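Local coordinates for sortase family protein (Streptococcus agalactiae, PDB 3O0P) that probably joins pilin subunits covalently during assembly of the pili of group B Streptococcus, as a class C sortase transpeptidase, at residues Ser67-Ile72 with Lys81-Ala86; Gly71-Pro76 with Phe140-Ile145. All blocks are in the same frame, centred on the assembly; numbering follows the deposited sequence. Where two conformers were deposited one is given.

Both contacts are built on strand 71-75 of the sortase sheet, one along each edge of it, and their centres lie about 9 Å apart. Interaction 1 (67-72 with 81-86) is local, the open end of a hairpin, and its backbone pairing is disturbed by a beta bulge; lysine chains packed on apolar groups and a bridging water complete it. Interaction 2 (71-76 with 140-145) joins residues far apart in sequence through four regular backbone bonds. Both are mainly buried, with exposed residues at K81 and E68 in the first and P76 in the second. G71 and I72 serve both, and I84 and I142 meet across the strand they share.

Interaction 1 of 2, residues Ser67-Ile72 with Lys81-Ala86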
loop_
_atom_site.group_PDB
_atom_site.type_symbol
_atom_site.label_atom_id
_atom_site.label_comp_id
_atom_site.label_asym_id
_atom_site.label_seq_id
_atom_site.Cartn_x
_atom_site.Cartn_y
_atom_site.Cartn_z
ATOM N N SER A 67 -11.648 0.376 12.738
ATOM C CA SER A 67 -12.517 -0.525 11.992
ATOM C C SER A 67 -11.698 -1.604 11.262
ATOM O O SER A 67 -12.039 -2.008 10.136
ATOM C CB SER A 67 -13.352 0.262 10.986
ATOM O OG SER A 67 -14.577 -0.401 10.727
ATOM N N GLU A 68 -10.616 -2.049 11.901
ATOM C CA GLU A 68 -9.793 -3.175 11.416
ATOM C C GLU A 68 -8.878 -2.841 10.245
ATOM O O GLU A 68 -8.191 -3.716 9.707
ATOM C CB GLU A 68 -10.692 -4.346 11.002
ATOM C CG GLU A 68 -11.574 -4.842 12.119
ATOM C CD GLU A 68 -12.201 -6.182 11.810
ATOM O OE1 GLU A 68 -13.208 -6.202 11.074
ATOM O OE2 GLU A 68 -11.675 -7.210 12.281
ATOM N N LYS A 69 -8.915 -1.595 9.815
ATOM C CA LYS A 69 -8.241 -1.143 8.605
ATOM C C LYS A 69 -7.271 -0.028 8.901
ATOM O O LYS A 69 -7.488 0.754 9.823
ATOM C CB LYS A 69 -9.294 -0.641 7.603
ATOM C CG LYS A 69 -10.228 -1.759 7.186
ATOM C CD LYS A 69 -11.559 -1.286 6.674
ATOM C CE LYS A 69 -12.413 -2.481 6.247
ATOM N NZ LYS A 69 -13.835 -2.128 5.979
ATOM N N ILE A 70 -6.216 0.070 8.093
ATOM C CA ILE A 70 -5.290 1.182 8.254
ATOM C C ILE A 70 -5.408 2.290 7.220
ATOM O O ILE A 70 -4.698 3.287 7.294
ATOM C CB ILE A 70 -3.828 0.702 8.336
ATOM C CG1 ILE A 70 -3.370 0.078 7.016
ATOM C CG2 ILE A 70 -3.636 -0.251 9.544
ATOM C CD1 ILE A 70 -1.867 -0.191 6.941
ATOM N N GLY A 71 -6.305 2.135 6.265
ATOM C CA GLY A 71 -6.495 3.178 5.297
ATOM C C GLY A 71 -7.368 2.746 4.157
ATOM O O GLY A 71 -8.000 1.693 4.208
ATOM N N ILE A 72 -7.391 3.586 3.139
ATOM C CA ILE A 72 -8.142 3.372 1.909
ATOM C C ILE A 72 -7.231 3.741 0.743
ATOM O O ILE A 72 -6.614 4.811 0.763
ATOM C CB ILE A 72 -9.384 4.263 1.852
ATOM C CG1 ILE A 72 -10.301 3.980 3.041
ATOM C CG2 ILE A 72 -10.115 4.106 0.522
ATOM C CD1 ILE A 72 -11.336 5.048 3.256
ATOM N N LYS A 81 -11.590 1.816 -5.051
ATOM C CA LYS A 81 -11.459 2.461 -3.764
ATOM C C LYS A 81 -11.602 1.350 -2.747
ATOM O O LYS A 81 -12.715 0.880 -2.487
ATOM C CB LYS A 81 -12.544 3.503 -3.574
ATOM C CG LYS A 81 -12.392 4.240 -2.255
ATOM C CD LYS A 81 -13.337 5.441 -2.152
ATOM C CE LYS A 81 -13.214 6.110 -0.778
ATOM N NZ LYS A 81 -14.032 7.351 -0.636
ATOM N N LEU A 82 -10.462 0.887 -2.236
ATOM C CA LEU A 82 -10.378 -0.337 -1.450
ATOM C C LEU A 82 -9.864 -0.095 -0.052
ATOM O O LEU A 82 -9.022 0.754 0.161
ATOM C CB LEU A 82 -9.411 -1.303 -2.105
ATOM C CG LEU A 82 -9.755 -1.740 -3.524
ATOM C CD1 LEU A 82 -8.601 -2.520 -4.116
ATOM C CD2 LEU A 82 -11.024 -2.594 -3.553
ATOM N N PRO A 83 -10.367 -0.870 0.912
ATOM C CA PRO A 83 -9.730 -0.840 2.239
ATOM C C PRO A 83 -8.314 -1.391 2.202
ATOM O O PRO A 83 -8.022 -2.313 1.437
ATOM C CB PRO A 83 -10.635 -1.751 3.082
ATOM C CG PRO A 83 -11.254 -2.704 2.071
ATOM C CD PRO A 83 -11.358 -1.958 0.772
ATOM N N ILE A 84 -7.450 -0.798 3.021
ATOM C CA ILE A 84 -6.103 -1.301 3.244
ATOM C C ILE A 84 -6.038 -1.909 4.638
ATOM O O ILE A 84 -6.369 -1.254 5.632
ATOM C CB ILE A 84 -5.041 -0.176 3.178
ATOM C CG1 ILE A 84 -5.143 0.632 1.869
ATOM C CG2 ILE A 84 -3.651 -0.779 3.333
ATOM C CD1 ILE A 84 -4.301 1.907 1.903
ATOM N N PHE A 85 -5.609 -3.157 4.684
ATOM C CA PHE A 85 -5.395 -3.874 5.939
ATOM C C PHE A 85 -3.901 -3.997 6.192
ATOM O O PHE A 85 -3.099 -4.004 5.258
ATOM C CB PHE A 85 -6.000 -5.271 5.868
ATOM C CG PHE A 85 -7.473 -5.277 5.601
ATOM C CD1 PHE A 85 -8.372 -5.217 6.656
ATOM C CD2 PHE A 85 -7.964 -5.324 4.307
ATOM C CE1 PHE A 85 -9.738 -5.232 6.416
ATOM C CE2 PHE A 85 -9.339 -5.334 4.066
ATOM C CZ PHE A 85 -10.211 -5.283 5.114
ATOM N N ALA A 86 -3.518 -4.079 7.459
ATOM C CA ALA A 86 -2.136 -4.360 7.790
ATOM C C ALA A 86 -1.751 -5.739 7.296
ATOM O O ALA A 86 -2.514 -6.698 7.351
ATOM C CB ALA A 86 -1.910 -4.262 9.280
HETATM O O HOH W 1 -5.427 -3.559 9.477
#
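A classic beta bulge lies at the open end of the antiparallel hairpin of strands 71-75 and 80-85, with I70 and G71 both facing I84. The carbonyl oxygen of I84 takes I70 N at 2.8 Å, nearly along its C=O axis, and also receives a weak bond from G71 N. In return I84 N gives an almost straight bond (169°) to G71 O, 2.8 Å away, reaching it from above the carbonyl plane. I84 CD1 lies over the backbone of I72, 3.6 Å from I72 C, while I84 CG2 meets I70 CG1 at 3.8 Å, the two side chains crossing at about a right angle. On the other side of the hairpin the extended K69 chain runs alongside P83 and F85: its CE packs against P83 CB, and its CG is 3.6 Å from F85 CE1. K69 NZ then goes on to D12, in a salt bridge, and to the carbonyl of Q9. Beyond the bulge, one water donates to E68 O and accepts from A86 N, continuing the join where the strands part. The lysine thus spends its methylenes on apolar cover and its charge on the N-terminal region, tying that region to the hairpin.

Interaction 2 of 2, residues Gly71-Pro76 with Phe140-Ile145; sequences GIISVP and FYIQNI
Strands 71-75 and 139-143, distant in sequence, run antiparallel as neighbours in the sortase sheet. I72 and Q143 form one hydrogen-bonded pair, S74 and Y141 the next, and all four N-H groups lie in the plane of the carbonyl they meet. The straightest is S74 N to Y141 O, 2.8 Å at 176°. Between them, I73 and I142 make the non-hydrogen-bonded pair.

Y141 shares its face of the sheet with S74, I72 and Q143. Its CB sits beside S74 CB; with CG anti to the carbonyl carbon (chi1 -50°), the ring passes beside the end of strand 71-75. CD2 approaches S74 O and P76 CD, each at 3.8 Å, and CE2 comes to 3.6 Å from P76 CG. The proline therefore meets the ring at its edge, crossing the tyrosine at about a right angle, and the ring of Y200 meets that of Y141 with its plane steeply inclined to it. Farther along, the extended Q143 lies beside I72, its OE1 3.6 Å from I72 CD1.

On the reverse face I73 CG1 is anti to the backbone N (chi1 176°), and CD1 turns back toward the partner strand, reaching F140 CD1 and I142 CG1, both at 3.8 Å. G71 CA lies only 2.9 Å from Q143 O; this approach and the backbone conformation of G71 both suit glycine. The side of I73, I142 and F140 is apolar and buried; the other is mixed, with I72 beside partly exposed S74, Y141 and Q143. All hydrogen bonds between the segments are main-chain, and they hold the register.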
loop_
_atom_site.group_PDB
_atom_site.type_symbol
_atom_site.label_atom_id
_atom_site.label_comp_id
_atom_site.label_asym_id
_atom_site.label_seq_id
_atom_site.Cartn_x
_atom_site.Cartn_y
_atom_site.Cartn_z
ATOM N N GLY A 71 -6.305 2.135 6.265
ATOM C CA GLY A 71 -6.495 3.178 5.297
ATOM C C GLY A 71 -7.368 2.746 4.157
ATOM O O GLY A 71 -8.000 1.693 4.208
ATOM N N ILE A 72 -7.391 3.586 3.139
ATOM C CA ILE A 72 -8.142 3.372 1.909
ATOM C C ILE A 72 -7.231 3.741 0.743
ATOM O O ILE A 72 -6.614 4.811 0.763
ATOM C CB ILE A 72 -9.384 4.263 1.852
ATOM C CG1 ILE A 72 -10.301 3.980 3.041
ATOM C CG2 ILE A 72 -10.115 4.106 0.522
ATOM C CD1 ILE A 72 -11.336 5.048 3.256
ATOM N N ILE A 73 -7.143 2.860 -0.254
ATOM C CA ILE A 73 -6.410 3.162 -1.480
ATOM C C ILE A 73 -7.408 3.444 -2.599
ATOM O O ILE A 73 -8.292 2.636 -2.877
ATOM C CB ILE A 73 -5.426 2.006 -1.872
ATOM C CG1 ILE A 73 -4.719 2.266 -3.207
ATOM C CG2 ILE A 73 -6.103 0.638 -1.897
ATOM C CD1 ILE A 73 -3.761 3.435 -3.201
ATOM N N SER A 74 -7.273 4.617 -3.213
ATOM C CA SER A 74 -8.109 5.027 -4.334
ATOM C C SER A 74 -7.276 5.143 -5.587
ATOM O O SER A 74 -6.270 5.843 -5.592
ATOM C CB SER A 74 -8.772 6.382 -4.056
ATOM O OG SER A 74 -9.627 6.297 -2.946
ATOM N N VAL A 75 -7.713 4.472 -6.644
ATOM C CA VAL A 75 -7.044 4.528 -7.934
ATOM C C VAL A 75 -8.132 4.895 -8.967
ATOM O O VAL A 75 -8.790 4.009 -9.532
ATOM C CB VAL A 75 -6.348 3.205 -8.323
ATOM C CG1 VAL A 75 -5.447 3.455 -9.499
ATOM C CG2 VAL A 75 -5.567 2.660 -7.149
ATOM N N PRO A 76 -8.362 6.201 -9.191
ATOM C CA PRO A 76 -9.553 6.589 -9.978
ATOM C C PRO A 76 -9.608 6.054 -11.403
ATOM O O PRO A 76 -10.678 5.763 -11.940
ATOM C CB PRO A 76 -9.489 8.121 -9.974
ATOM C CG PRO A 76 -8.775 8.458 -8.739
ATOM C CD PRO A 76 -7.795 7.352 -8.461
ATOM N N PHE A 140 -2.899 8.348 -7.642
ATOM C CA PHE A 140 -3.596 7.524 -6.674
ATOM C C PHE A 140 -3.478 8.164 -5.323
ATOM O O PHE A 140 -2.623 9.014 -5.096
ATOM C CB PHE A 140 -3.126 6.069 -6.690
ATOM C CG PHE A 140 -1.657 5.854 -6.384
ATOM C CD1 PHE A 140 -1.230 5.634 -5.087
ATOM C CD2 PHE A 140 -0.715 5.805 -7.404
ATOM C CE1 PHE A 140 0.093 5.387 -4.813
ATOM C CE2 PHE A 140 0.615 5.542 -7.118
ATOM C CZ PHE A 140 1.011 5.331 -5.821
ATOM N N TYR A 141 -4.378 7.759 -4.440
ATOM C CA TYR A 141 -4.575 8.438 -3.172
ATOM C C TYR A 141 -4.659 7.426 -2.038
ATOM O O TYR A 141 -5.312 6.404 -2.182
ATOM C CB TYR A 141 -5.886 9.246 -3.266
ATOM C CG TYR A 141 -5.937 10.106 -4.509
ATOM C CD1 TYR A 141 -5.490 11.415 -4.481
ATOM C CD2 TYR A 141 -6.396 9.595 -5.720
ATOM C CE1 TYR A 141 -5.504 12.201 -5.615
ATOM C CE2 TYR A 141 -6.400 10.381 -6.873
ATOM C CZ TYR A 141 -5.954 11.676 -6.804
ATOM O OH TYR A 141 -5.969 12.472 -7.924
ATOM N N ILE A 142 -4.036 7.739 -0.905
ATOM C CA ILE A 142 -4.158 6.912 0.287
ATOM C C ILE A 142 -4.749 7.764 1.392
ATOM O O ILE A 142 -4.208 8.831 1.702
ATOM C CB ILE A 142 -2.789 6.349 0.731
ATOM C CG1 ILE A 142 -2.233 5.422 -0.347
ATOM C CG2 ILE A 142 -2.919 5.593 2.046
ATOM C CD1 ILE A 142 -0.773 5.098 -0.177
ATOM N N GLN A 143 -5.856 7.313 1.966
ATOM C CA GLN A 143 -6.415 7.965 3.132
ATOM C C GLN A 143 -6.039 7.164 4.353
ATOM O O GLN A 143 -6.226 5.953 4.408
ATOM C CB GLN A 143 -7.927 8.079 3.014
ATOM C CG GLN A 143 -8.539 8.811 4.175
ATOM C CD GLN A 143 -10.051 8.924 4.084
ATOM O OE1 GLN A 143 -10.662 8.615 3.052
ATOM N NE2 GLN A 143 -10.670 9.342 5.183
ATOM N N ASN A 144 -5.457 7.844 5.333
ATOM C CA ASN A 144 -5.180 7.238 6.640
ATOM C C ASN A 144 -6.022 7.953 7.699
ATOM O O ASN A 144 -6.900 8.749 7.362
ATOM C CB ASN A 144 -3.680 7.261 6.949
ATOM C CG ASN A 144 -3.108 8.673 6.961
ATOM O OD1 ASN A 144 -3.713 9.591 7.507
ATOM N ND2 ASN A 144 -1.949 8.853 6.317
ATOM N N ILE A 145 -5.801 7.660 8.969
ATOM C CA ILE A 145 -6.653 8.210 10.007
ATOM C C ILE A 145 -6.579 9.720 10.067
ATOM O O ILE A 145 -7.496 10.334 10.604
ATOM C CB ILE A 145 -6.334 7.646 11.402
ATOM C CG1 ILE A 145 -4.829 7.698 11.720
ATOM C CG2 ILE A 145 -6.891 6.227 11.570
ATOM C CD1 ILE A 145 -4.489 7.442 13.160
#